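Local coordinates for toxin protein (Yersinia entomophaga, PDB 6AQK) that probably acts as an ADP-ribosyltransferase toxin, transferring ADP-ribose from NAD+ to a target, through the C-terminal toxin domain of the insect-pathogen protein RHS2, at residues 38-43 with 52-57; 92-97 with 174-179; 147-152 with 183-188; 199-204 with 219-224. One frame throughout, in Å; residues are numbered along the deposited sequence. Where two conformers were deposited one is given.

Contact 1 of 4, residues 38-43 with 52-57; sequences QKLNIS and DNFISK
The aromatic plane in this contact is the ring of Phe54, and Leu40 and Ile42 both reach it obliquely. Leu40 CD1 stands 3.9 Å from Phe54 CD1, and Ile42 CG1 comes to 4.4 Å from the same Phe54 CD1, so the Leu40 methyl and the Ile42 methylene share one corner of the ring. Phe33 meets the ring edge-to-face, and Phe77 meets it with planes at about 70°. Phe54 is the buried residue of what is otherwise a surface contact. The other flat group is the amide of Asn53, whose ND2 lies 3.7 Å from Leu40 CD2, a van der Waals contact only. Residues 38-43 form the C-terminal end of helix 27-39 and its exit, closed by a Schellman motif: Asn41, with positive phi, is the C-prime residue, its N bonds to Gln38 O, and Ile42 N bonds to Leu37 O. The turn leaves Leu40 pointing at helix 51-63, next in the chain, so that the pair packs as a helix-loop-helix. The two branches of Leu40 divide the work. CD2 takes the Asn53 amide, whereas CD1 drops onto the helix itself, 3.7 Å from Phe54 CA and 3.9 Å from Lys57 CB. With CG anti to the backbone N in Phe54 (chi1 -178°), the ring is carried along the inner side of that helix, where Ala36 and Leu37 also touch it. Nearer the solvent, Lys57 bends at chi2 and chi3 until its CE lies 4.0 Å from Lys39 CB, while Lys39 NZ and Lys57 NZ, like charges, stay 6.2 Å apart; Lys57 NZ has a long, weak ion pair with Glu60.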
# COMPACT_ATOMS: atom_id res chain seq x y z
N GLN A 38 -1.93 -12.62 2.85
CA GLN A 38 -1.05 -12.32 3.98
C GLN A 38 -1.35 -13.22 5.15
O GLN A 38 -0.43 -13.82 5.75
CB GLN A 38 -1.16 -10.88 4.51
CG GLN A 38 -0.86 -9.78 3.52
CD GLN A 38 -1.06 -8.40 4.14
OE1 GLN A 38 -1.87 -7.61 3.68
NE2 GLN A 38 -0.32 -8.12 5.21
N LYS A 39 -2.63 -13.32 5.49
CA LYS A 39 -3.08 -14.02 6.71
C LYS A 39 -2.79 -15.50 6.59
O LYS A 39 -2.58 -16.18 7.60
CB LYS A 39 -4.59 -13.82 7.03
CG LYS A 39 -5.09 -12.44 7.50
CD LYS A 39 -4.03 -11.59 8.12
CE LYS A 39 -4.54 -10.20 8.50
NZ LYS A 39 -5.63 -10.22 9.52
N LEU A 40 -2.75 -16.03 5.38
CA LEU A 40 -2.54 -17.44 5.23
C LEU A 40 -1.12 -17.73 4.80
O LEU A 40 -0.88 -18.81 4.38
CB LEU A 40 -3.55 -18.04 4.24
CG LEU A 40 -5.01 -18.01 4.77
CD1 LEU A 40 -6.01 -18.46 3.68
CD2 LEU A 40 -5.15 -18.90 6.00
N ASN A 41 -0.23 -16.74 4.85
CA ASN A 41 1.13 -16.89 4.37
C ASN A 41 1.27 -17.53 2.99
O ASN A 41 2.15 -18.33 2.76
CB ASN A 41 1.92 -17.64 5.48
CG ASN A 41 1.83 -16.94 6.82
OD1 ASN A 41 1.38 -17.50 7.79
ND2 ASN A 41 2.18 -15.65 6.85
N ILE A 42 0.40 -17.18 2.05
CA ILE A 42 0.52 -17.73 0.70
C ILE A 42 1.66 -16.99 -0.03
O ILE A 42 1.67 -15.74 -0.04
CB ILE A 42 -0.77 -17.51 -0.13
CG1 ILE A 42 -2.05 -18.07 0.53
CG2 ILE A 42 -0.58 -18.01 -1.53
CD1 ILE A 42 -2.11 -19.55 0.67
N SER A 43 2.58 -17.69 -0.67
CA SER A 43 3.77 -16.99 -1.27
C SER A 43 3.46 -16.24 -2.54
O SER A 43 4.08 -15.22 -2.84
CB SER A 43 4.95 -17.93 -1.51
OG SER A 43 4.58 -19.08 -2.20
N ASP A 52 -10.34 -23.94 -0.66
CA ASP A 52 -11.54 -23.86 0.18
C ASP A 52 -11.27 -23.07 1.41
O ASP A 52 -12.10 -22.29 1.88
CB ASP A 52 -11.97 -25.26 0.61
CG ASP A 52 -11.86 -26.25 -0.51
OD1 ASP A 52 -12.73 -26.19 -1.41
OD2 ASP A 52 -10.88 -27.03 -0.52
N ASN A 53 -10.10 -23.32 1.99
CA ASN A 53 -9.72 -22.56 3.14
C ASN A 53 -9.47 -21.08 2.76
O ASN A 53 -9.77 -20.21 3.56
CB ASN A 53 -8.47 -23.12 3.86
CG ASN A 53 -8.33 -22.51 5.23
OD1 ASN A 53 -9.33 -22.42 5.95
ND2 ASN A 53 -7.12 -21.99 5.58
N PHE A 54 -8.85 -20.86 1.60
CA PHE A 54 -8.59 -19.49 1.18
C PHE A 54 -9.91 -18.72 1.05
O PHE A 54 -10.12 -17.60 1.59
CB PHE A 54 -7.79 -19.46 -0.12
CG PHE A 54 -7.47 -18.07 -0.57
CD1 PHE A 54 -6.35 -17.42 -0.08
CD2 PHE A 54 -8.35 -17.38 -1.37
CE1 PHE A 54 -6.10 -16.11 -0.45
CE2 PHE A 54 -8.12 -16.04 -1.71
CZ PHE A 54 -7.00 -15.44 -1.26
N ILE A 55 -10.84 -19.33 0.33
CA ILE A 55 -12.12 -18.69 0.08
C ILE A 55 -12.81 -18.35 1.36
O ILE A 55 -13.34 -17.23 1.52
CB ILE A 55 -12.97 -19.54 -0.90
CG1 ILE A 55 -12.37 -19.44 -2.30
CG2 ILE A 55 -14.40 -19.03 -0.94
CD1 ILE A 55 -12.73 -20.57 -3.26
N SER A 56 -12.78 -19.29 2.31
CA SER A 56 -13.41 -19.08 3.59
C SER A 56 -12.87 -17.84 4.39
O SER A 56 -13.62 -16.96 4.87
CB SER A 56 -13.30 -20.37 4.40
OG SER A 56 -13.87 -20.13 5.66
N LYS A 57 -11.55 -17.75 4.43
CA LYS A 57 -10.89 -16.62 5.04
C LYS A 57 -11.18 -15.33 4.28
O LYS A 57 -11.49 -14.30 4.87
CB LYS A 57 -9.36 -16.86 5.01
CG LYS A 57 -8.53 -15.82 5.76
CD LYS A 57 -9.05 -15.61 7.18
CE LYS A 57 -7.92 -15.64 8.18
NZ LYS A 57 -8.50 -15.75 9.54

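Contact 2 of 4, residues 92-97 with 174-179; sequences SGYHSA and VSEGLY
Glu176 has CG anti to its backbone N (chi1 -162°) and bends at chi2 (71°), turning its carboxylate toward His95; His95 carries CG anti to its own carbonyl carbon, which, with the turn about CB-CG, brings the ND1 edge to that carboxylate. Glu176 OE2 receives His95 ND1 on its syn lone pair at 2.5 Å, a very short bond lying close to the imidazole plane, and takes the backbone His95 N on its anti lone pair at 2.8 Å with an N-H...O angle of 165°. One residue thus uses both lone pairs of one oxygen, in one of two modelled His95 conformers, which restrains the carboxylate's rotation. Glu176 CG sits over a face of the Tyr94 ring, 4.1 Å from the centroid, a CH-pi contact, while Tyr94 OH bonds to Glu90. Ser175 N gives a 2.8 Å bond nearly along the C=O axis of His95 O, beside a single Ser96-Val174 bridge, and Val174 CG1 packs 3.8 Å from Tyr94 CB. The contact joins the loop between helix 74-90 and strand 101-106 to the one between strands 161-167 and 184-187. So short a His-carboxylate bond is consistent with a strongly polarised, perhaps protonated, imidazole paired with an ionised Glu176.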
# COMPACT_ATOMS: atom_id res chain seq x y z
N SER A 92 4.61 -3.95 -17.59
CA SER A 92 5.70 -3.26 -18.33
C SER A 92 5.14 -2.29 -19.37
O SER A 92 5.81 -1.35 -19.70
CB SER A 92 6.73 -4.25 -18.88
OG SER A 92 6.22 -4.76 -20.08
N GLY A 93 3.90 -2.50 -19.85
CA GLY A 93 3.25 -1.65 -20.85
C GLY A 93 2.57 -0.42 -20.23
O GLY A 93 2.13 0.42 -20.96
N TYR A 94 2.48 -0.31 -18.88
CA TYR A 94 1.90 0.86 -18.23
C TYR A 94 2.86 2.03 -18.22
O TYR A 94 4.05 1.82 -18.22
CB TYR A 94 1.50 0.47 -16.79
CG TYR A 94 0.39 -0.54 -16.66
CD1 TYR A 94 -0.48 -0.85 -17.69
CD2 TYR A 94 0.17 -1.16 -15.39
CE1 TYR A 94 -1.53 -1.77 -17.51
CE2 TYR A 94 -0.88 -2.03 -15.20
CZ TYR A 94 -1.73 -2.34 -16.25
OH TYR A 94 -2.74 -3.25 -15.98
N HIS A 95 2.35 3.26 -18.14
CA HIS A 95 3.16 4.44 -18.24
C HIS A 95 3.94 4.57 -16.93
O HIS A 95 3.32 4.70 -15.87
CB HIS A 95 2.25 5.68 -18.41
CG HIS A 95 1.48 5.75 -19.71
ND1 HIS A 95 0.22 5.21 -19.86
CD2 HIS A 95 1.75 6.39 -20.88
CE1 HIS A 95 -0.24 5.49 -21.07
NE2 HIS A 95 0.67 6.20 -21.71
N SER A 96 5.27 4.59 -16.98
CA SER A 96 6.05 4.67 -15.75
C SER A 96 5.94 6.06 -15.24
O SER A 96 5.90 7.01 -16.03
CB SER A 96 7.51 4.35 -16.00
OG SER A 96 7.66 2.98 -16.26
N ALA A 97 5.87 6.22 -13.93
CA ALA A 97 5.84 7.57 -13.38
C ALA A 97 7.26 8.09 -13.43
O ALA A 97 8.15 7.31 -13.23
CB ALA A 97 5.33 7.55 -11.95
N VAL A 174 3.78 3.28 -11.56
CA VAL A 174 3.18 3.70 -12.77
C VAL A 174 2.12 4.77 -12.59
O VAL A 174 1.36 4.80 -11.58
CB VAL A 174 2.55 2.49 -13.44
CG1 VAL A 174 3.60 1.45 -13.75
CG2 VAL A 174 1.41 1.87 -12.66
N SER A 175 2.06 5.65 -13.57
CA SER A 175 1.03 6.64 -13.66
C SER A 175 -0.03 6.10 -14.53
O SER A 175 -0.11 6.42 -15.71
CB SER A 175 1.63 7.95 -14.15
OG SER A 175 0.63 8.91 -14.25
N GLU A 176 -0.83 5.20 -13.99
CA GLU A 176 -1.79 4.47 -14.79
C GLU A 176 -3.04 4.14 -13.98
O GLU A 176 -2.93 3.85 -12.83
CB GLU A 176 -1.09 3.18 -15.25
CG GLU A 176 -1.74 2.49 -16.41
CD GLU A 176 -1.59 3.23 -17.72
OE1 GLU A 176 -2.62 3.62 -18.21
OE2 GLU A 176 -0.49 3.45 -18.25
N GLY A 177 -4.21 4.19 -14.59
CA GLY A 177 -5.46 3.82 -13.90
C GLY A 177 -6.33 4.99 -13.47
O GLY A 177 -6.21 6.10 -13.93
N LEU A 178 -7.21 4.72 -12.55
CA LEU A 178 -8.39 5.49 -12.38
C LEU A 178 -8.09 6.86 -11.81
O LEU A 178 -8.81 7.81 -12.10
CB LEU A 178 -9.31 4.66 -11.52
CG LEU A 178 -10.71 5.05 -11.08
CD1 LEU A 178 -11.67 5.39 -12.20
CD2 LEU A 178 -11.29 3.87 -10.30
N TYR A 179 -6.98 7.02 -11.08
CA TYR A 179 -6.67 8.30 -10.46
C TYR A 179 -5.33 8.84 -10.94
O TYR A 179 -4.82 9.79 -10.35
CB TYR A 179 -6.66 8.12 -8.94
CG TYR A 179 -7.99 7.61 -8.43
CD1 TYR A 179 -9.12 8.40 -8.56
CD2 TYR A 179 -8.15 6.34 -7.92
CE1 TYR A 179 -10.36 7.98 -8.17
CE2 TYR A 179 -9.43 5.88 -7.51
CZ TYR A 179 -10.51 6.73 -7.64
OH TYR A 179 -11.79 6.36 -7.28

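Contact 3 of 4, residues 147-152 with 183-188; sequences TAKDPK and GEVTFP
Thr147 CB lies 3.5 Å from Val185 O. Its chi1 of 75° places OG1 between the backbone N and the carbonyl carbon, and from there OG1 donates to Val185 O at 2.8 Å, from above the carbonyl plane. The same OG1 lies at the edge of the Phe187 ring, 3.6 Å from CE1, and has a weak hydrogen bond to Thr102 OG1. The other branch, CG2, rests 3.8 Å from Phe187 CD1. Val185 O is therefore held twice by one residue, since Thr147 N also reaches it in a weak bond bent to 127°. The better backbone bond runs the other way, Val185 N to Thr147 O at 2.8 Å. Past the strand end, Lys149 N bonds to Gly183 O at 3.2 Å, and the aliphatic chain of Lys149 lies along Gly183. Ala148 and Glu184 share the opposite face of this antiparallel pair. Thr147 and Glu184 occupy positions consistent with the STS strand and ExE motif of R-S-E-type ADP-ribosyltransferases. Strand 145-148 is linked to strand 101-106 by a backbone bond between Ala148 and Phe103, Ala148 also packs on helix 154-157, and strand 184-187 reaches Val174 on its far side through Thr186.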
# COMPACT_ATOMS: atom_id res chain seq x y z
N THR A 147 0.03 5.66 -4.31
CA THR A 147 0.81 6.69 -3.70
C THR A 147 0.45 8.00 -4.42
O THR A 147 -0.15 7.95 -5.47
CB THR A 147 2.35 6.39 -3.77
OG1 THR A 147 2.87 6.61 -5.10
CG2 THR A 147 2.69 4.93 -3.28
N ALA A 148 0.78 9.13 -3.81
CA ALA A 148 0.46 10.43 -4.37
C ALA A 148 1.74 11.21 -4.67
O ALA A 148 2.68 11.10 -3.94
CB ALA A 148 -0.36 11.26 -3.43
N LYS A 149 1.72 12.03 -5.73
CA LYS A 149 2.80 12.96 -6.03
C LYS A 149 2.90 14.05 -4.99
O LYS A 149 4.01 14.51 -4.72
CB LYS A 149 2.61 13.62 -7.37
CG LYS A 149 2.87 12.66 -8.50
CD LYS A 149 2.44 13.24 -9.80
CE LYS A 149 2.52 12.19 -10.90
NZ LYS A 149 2.31 12.84 -12.22
N ASP A 150 1.77 14.49 -4.50
CA ASP A 150 1.75 15.66 -3.61
C ASP A 150 1.29 15.23 -2.24
O ASP A 150 0.22 14.67 -2.10
CB ASP A 150 0.80 16.68 -4.22
CG ASP A 150 0.85 18.02 -3.52
OD1 ASP A 150 1.25 18.10 -2.34
OD2 ASP A 150 0.54 19.00 -4.17
N PRO A 151 2.11 15.47 -1.19
CA PRO A 151 1.65 15.05 0.15
C PRO A 151 0.43 15.82 0.71
O PRO A 151 -0.21 15.38 1.68
CB PRO A 151 2.85 15.29 1.04
CG PRO A 151 3.62 16.36 0.35
CD PRO A 151 3.41 16.16 -1.12
N LYS A 152 0.09 16.94 0.04
CA LYS A 152 -1.03 17.72 0.43
C LYS A 152 -2.36 17.17 0.02
O LYS A 152 -3.38 17.66 0.49
CB LYS A 152 -0.89 19.16 -0.07
CG LYS A 152 0.26 19.85 0.62
CD LYS A 152 0.29 21.35 0.25
CE LYS A 152 0.53 21.56 -1.24
NZ LYS A 152 1.70 20.87 -1.88
N GLY A 183 -2.85 12.52 -9.94
CA GLY A 183 -1.52 12.42 -9.38
C GLY A 183 -1.17 11.08 -8.70
O GLY A 183 -0.17 10.97 -8.02
N GLU A 184 -1.99 10.07 -8.89
CA GLU A 184 -1.75 8.79 -8.17
C GLU A 184 -0.69 8.02 -8.95
O GLU A 184 -0.79 7.91 -10.19
CB GLU A 184 -3.04 8.04 -8.02
CG GLU A 184 -2.91 6.69 -7.33
CD GLU A 184 -4.26 6.20 -6.77
OE1 GLU A 184 -4.88 5.25 -7.30
OE2 GLU A 184 -4.71 6.77 -5.78
N VAL A 185 0.32 7.49 -8.23
CA VAL A 185 1.31 6.58 -8.78
C VAL A 185 1.15 5.24 -8.08
O VAL A 185 1.24 5.19 -6.88
CB VAL A 185 2.74 7.14 -8.53
CG1 VAL A 185 3.79 6.14 -8.93
CG2 VAL A 185 2.93 8.50 -9.20
N THR A 186 0.98 4.18 -8.83
CA THR A 186 0.77 2.87 -8.26
C THR A 186 1.91 1.89 -8.40
O THR A 186 2.65 1.88 -9.45
CB THR A 186 -0.49 2.29 -8.95
OG1 THR A 186 -1.51 3.30 -8.97
CG2 THR A 186 -1.04 1.02 -8.23
N PHE A 187 2.03 1.00 -7.41
CA PHE A 187 3.11 0.02 -7.38
C PHE A 187 2.51 -1.32 -7.36
O PHE A 187 1.38 -1.48 -6.88
CB PHE A 187 4.02 0.25 -6.20
CG PHE A 187 4.82 1.51 -6.31
CD1 PHE A 187 4.23 2.74 -6.03
CD2 PHE A 187 6.09 1.48 -6.84
CE1 PHE A 187 4.96 3.90 -6.14
CE2 PHE A 187 6.84 2.63 -6.93
CZ PHE A 187 6.27 3.85 -6.61
N PRO A 188 3.20 -2.31 -7.93
CA PRO A 188 2.59 -3.60 -8.05
C PRO A 188 2.63 -4.47 -6.81
O PRO A 188 3.42 -4.26 -5.88
CB PRO A 188 3.40 -4.23 -9.21
CG PRO A 188 4.75 -3.69 -8.96
CD PRO A 188 4.51 -2.28 -8.58

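Contact 4 of 4, residues 199-204 with 219-224; sequences QYLPEG and RYIIKA
This is an antiparallel strand pairing within the five-stranded mixed sheet, where the end of strand 192-200 meets the start of strand 220-226, the middle strand in the order. The register is set by Gln199 and Ile221, a hydrogen-bonded pair with Gln199 N to Ile221 O and Ile221 N to Gln199 O both at 2.9 Å and both in the carbonyl plane. Tyr200 and Tyr220 form the next, non-hydrogen-bonded pair, and Leu201 N to Arg219 O at 2.8 Å carries the ladder one step past the strands. Arg219 then takes over with its side chain. Bent at chi2 and chi3 (-80° and 66°), it folds back so that NE points almost straight, at 171°, to Leu201 O 2.7 Å away, in the guanidinium plane. Its NH1 adds a weak bond to Pro202 O at 2.9 Å, and NH2 bonds to Thr216 O. Glu203 crosses at about a right angle; its OE1 is 3.9 Å from Arg219 NH2 and well out of the guanidinium plane, so only charge attraction operates. On one face of the sheet the tyrosines meet obliquely, Tyr200 CD1 3.6 Å from Tyr220 CE1, with Tyr200 OH bonded to Lys127 O and Tyr220 packed against helix 115-124. On the face of Gln199 and Ile221, Leu201 CD1 from the loop beyond the strand meets Ile221 CG1 at 3.8 Å. An arginine bridging to the chain that leaves the neighbouring strand holds the two ends of the long connection between the strands together, in a hairpin-like antiparallel pair within what is probably the sheet scaffold of an ADP-ribosyltransferase domain.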
# COMPACT_ATOMS: atom_id res chain seq x y z
N GLN A 199 10.25 7.50 11.75
CA GLN A 199 10.22 8.72 12.61
C GLN A 199 8.93 8.88 13.37
O GLN A 199 7.82 8.67 12.83
CB GLN A 199 10.36 10.00 11.84
CG GLN A 199 11.54 10.08 10.92
CD GLN A 199 11.59 11.42 10.14
OE1 GLN A 199 12.13 11.43 9.08
NE2 GLN A 199 11.01 12.57 10.70
N TYR A 200 9.05 9.35 14.61
CA TYR A 200 7.91 9.67 15.42
C TYR A 200 7.83 11.19 15.60
O TYR A 200 8.83 11.88 15.84
CB TYR A 200 8.00 9.00 16.81
CG TYR A 200 7.07 9.60 17.82
CD1 TYR A 200 5.68 9.42 17.72
CD2 TYR A 200 7.55 10.40 18.86
CE1 TYR A 200 4.80 9.97 18.67
CE2 TYR A 200 6.69 10.96 19.79
CZ TYR A 200 5.33 10.75 19.71
OH TYR A 200 4.51 11.32 20.62
N LEU A 201 6.62 11.67 15.54
CA LEU A 201 6.33 13.10 15.58
C LEU A 201 5.30 13.35 16.65
O LEU A 201 4.08 13.04 16.49
CB LEU A 201 5.85 13.60 14.20
CG LEU A 201 6.84 13.66 13.01
CD1 LEU A 201 6.07 13.97 11.73
CD2 LEU A 201 8.00 14.63 13.19
N PRO A 202 5.72 13.95 17.76
CA PRO A 202 4.67 14.40 18.72
C PRO A 202 3.56 15.30 18.13
O PRO A 202 3.69 15.88 17.07
CB PRO A 202 5.48 15.18 19.80
CG PRO A 202 6.90 14.75 19.63
CD PRO A 202 7.07 14.35 18.17
N GLU A 203 2.46 15.39 18.83
CA GLU A 203 1.40 16.37 18.55
C GLU A 203 1.93 17.76 18.28
O GLU A 203 2.85 18.21 18.93
CB GLU A 203 0.43 16.48 19.73
CG GLU A 203 -0.49 15.29 19.93
CD GLU A 203 -1.52 15.14 18.83
OE1 GLU A 203 -1.77 16.11 18.08
OE2 GLU A 203 -2.06 14.03 18.71
N GLY A 204 1.40 18.42 17.27
CA GLY A 204 1.94 19.73 16.88
C GLY A 204 3.21 19.75 16.05
O GLY A 204 3.50 20.77 15.45
N ARG A 219 1.63 11.22 12.94
CA ARG A 219 2.47 10.86 14.09
C ARG A 219 3.68 10.02 13.69
O ARG A 219 4.64 9.93 14.46
CB ARG A 219 1.62 10.16 15.21
CG ARG A 219 0.34 10.94 15.60
CD ARG A 219 0.64 12.09 16.58
NE ARG A 219 1.46 13.21 16.10
CZ ARG A 219 1.01 14.25 15.38
NH1 ARG A 219 1.85 15.18 14.98
NH2 ARG A 219 -0.26 14.35 14.99
N TYR A 220 3.62 9.33 12.55
CA TYR A 220 4.69 8.43 12.13
C TYR A 220 5.00 8.63 10.63
O TYR A 220 4.08 8.75 9.81
CB TYR A 220 4.32 6.95 12.33
CG TYR A 220 4.10 6.70 13.77
CD1 TYR A 220 5.19 6.53 14.60
CD2 TYR A 220 2.84 6.79 14.33
CE1 TYR A 220 5.04 6.39 15.96
CE2 TYR A 220 2.64 6.67 15.72
CZ TYR A 220 3.78 6.48 16.52
OH TYR A 220 3.71 6.35 17.91
N ILE A 221 6.29 8.70 10.33
CA ILE A 221 6.81 8.74 8.99
C ILE A 221 7.65 7.52 8.69
O ILE A 221 8.58 7.17 9.44
CB ILE A 221 7.67 10.00 8.72
CG1 ILE A 221 6.94 11.29 9.21
CG2 ILE A 221 8.04 10.06 7.23
CD1 ILE A 221 5.63 11.67 8.49
N ILE A 222 7.29 6.84 7.62
CA ILE A 222 8.10 5.74 7.11
C ILE A 222 8.82 6.25 5.88
O ILE A 222 8.22 6.54 4.90
CB ILE A 222 7.27 4.51 6.78
CG1 ILE A 222 6.38 4.10 7.97
CG2 ILE A 222 8.20 3.41 6.34
CD1 ILE A 222 5.36 3.04 7.57
N LYS A 223 10.16 6.30 5.91
CA LYS A 223 10.97 6.57 4.74
C LYS A 223 11.42 5.24 4.14
O LYS A 223 11.96 4.39 4.83
CB LYS A 223 12.22 7.36 5.13
CG LYS A 223 11.83 8.71 5.73
CD LYS A 223 12.99 9.70 5.85
CE LYS A 223 13.47 10.24 4.51
NZ LYS A 223 14.76 10.98 4.78
N ALA A 224 11.24 5.12 2.83
CA ALA A 224 11.57 3.93 2.09
C ALA A 224 11.96 4.25 0.67
O ALA A 224 11.57 5.28 0.11
CB ALA A 224 10.38 3.00 2.09

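Contacts 2 and 3 form one continuous region: their centres are 11 Å apart, Val174 N meets Thr186 O at 2.8 Å and Tyr179 O meets Glu184 N at 3.2 Å, both probable hydrogen bonds, so the 174-179 loop runs beside strand 184-187. Ala97 CB also packs on Val185 CG1. Contact 2 thus packs against the strand pair of contact 3, which is consistent with the STS and ExE elements of an ADP-ribosyltransferase active site. Contact 4, in the larger sheet, is centred about 19 Å from contact 3, with nearest atoms about 9 Å apart. Contact 1 lies about 29 Å, centre to centre, from contact 3, across the chain's centre. Separately, a platinum ion is bound about 5 Å from Gly183.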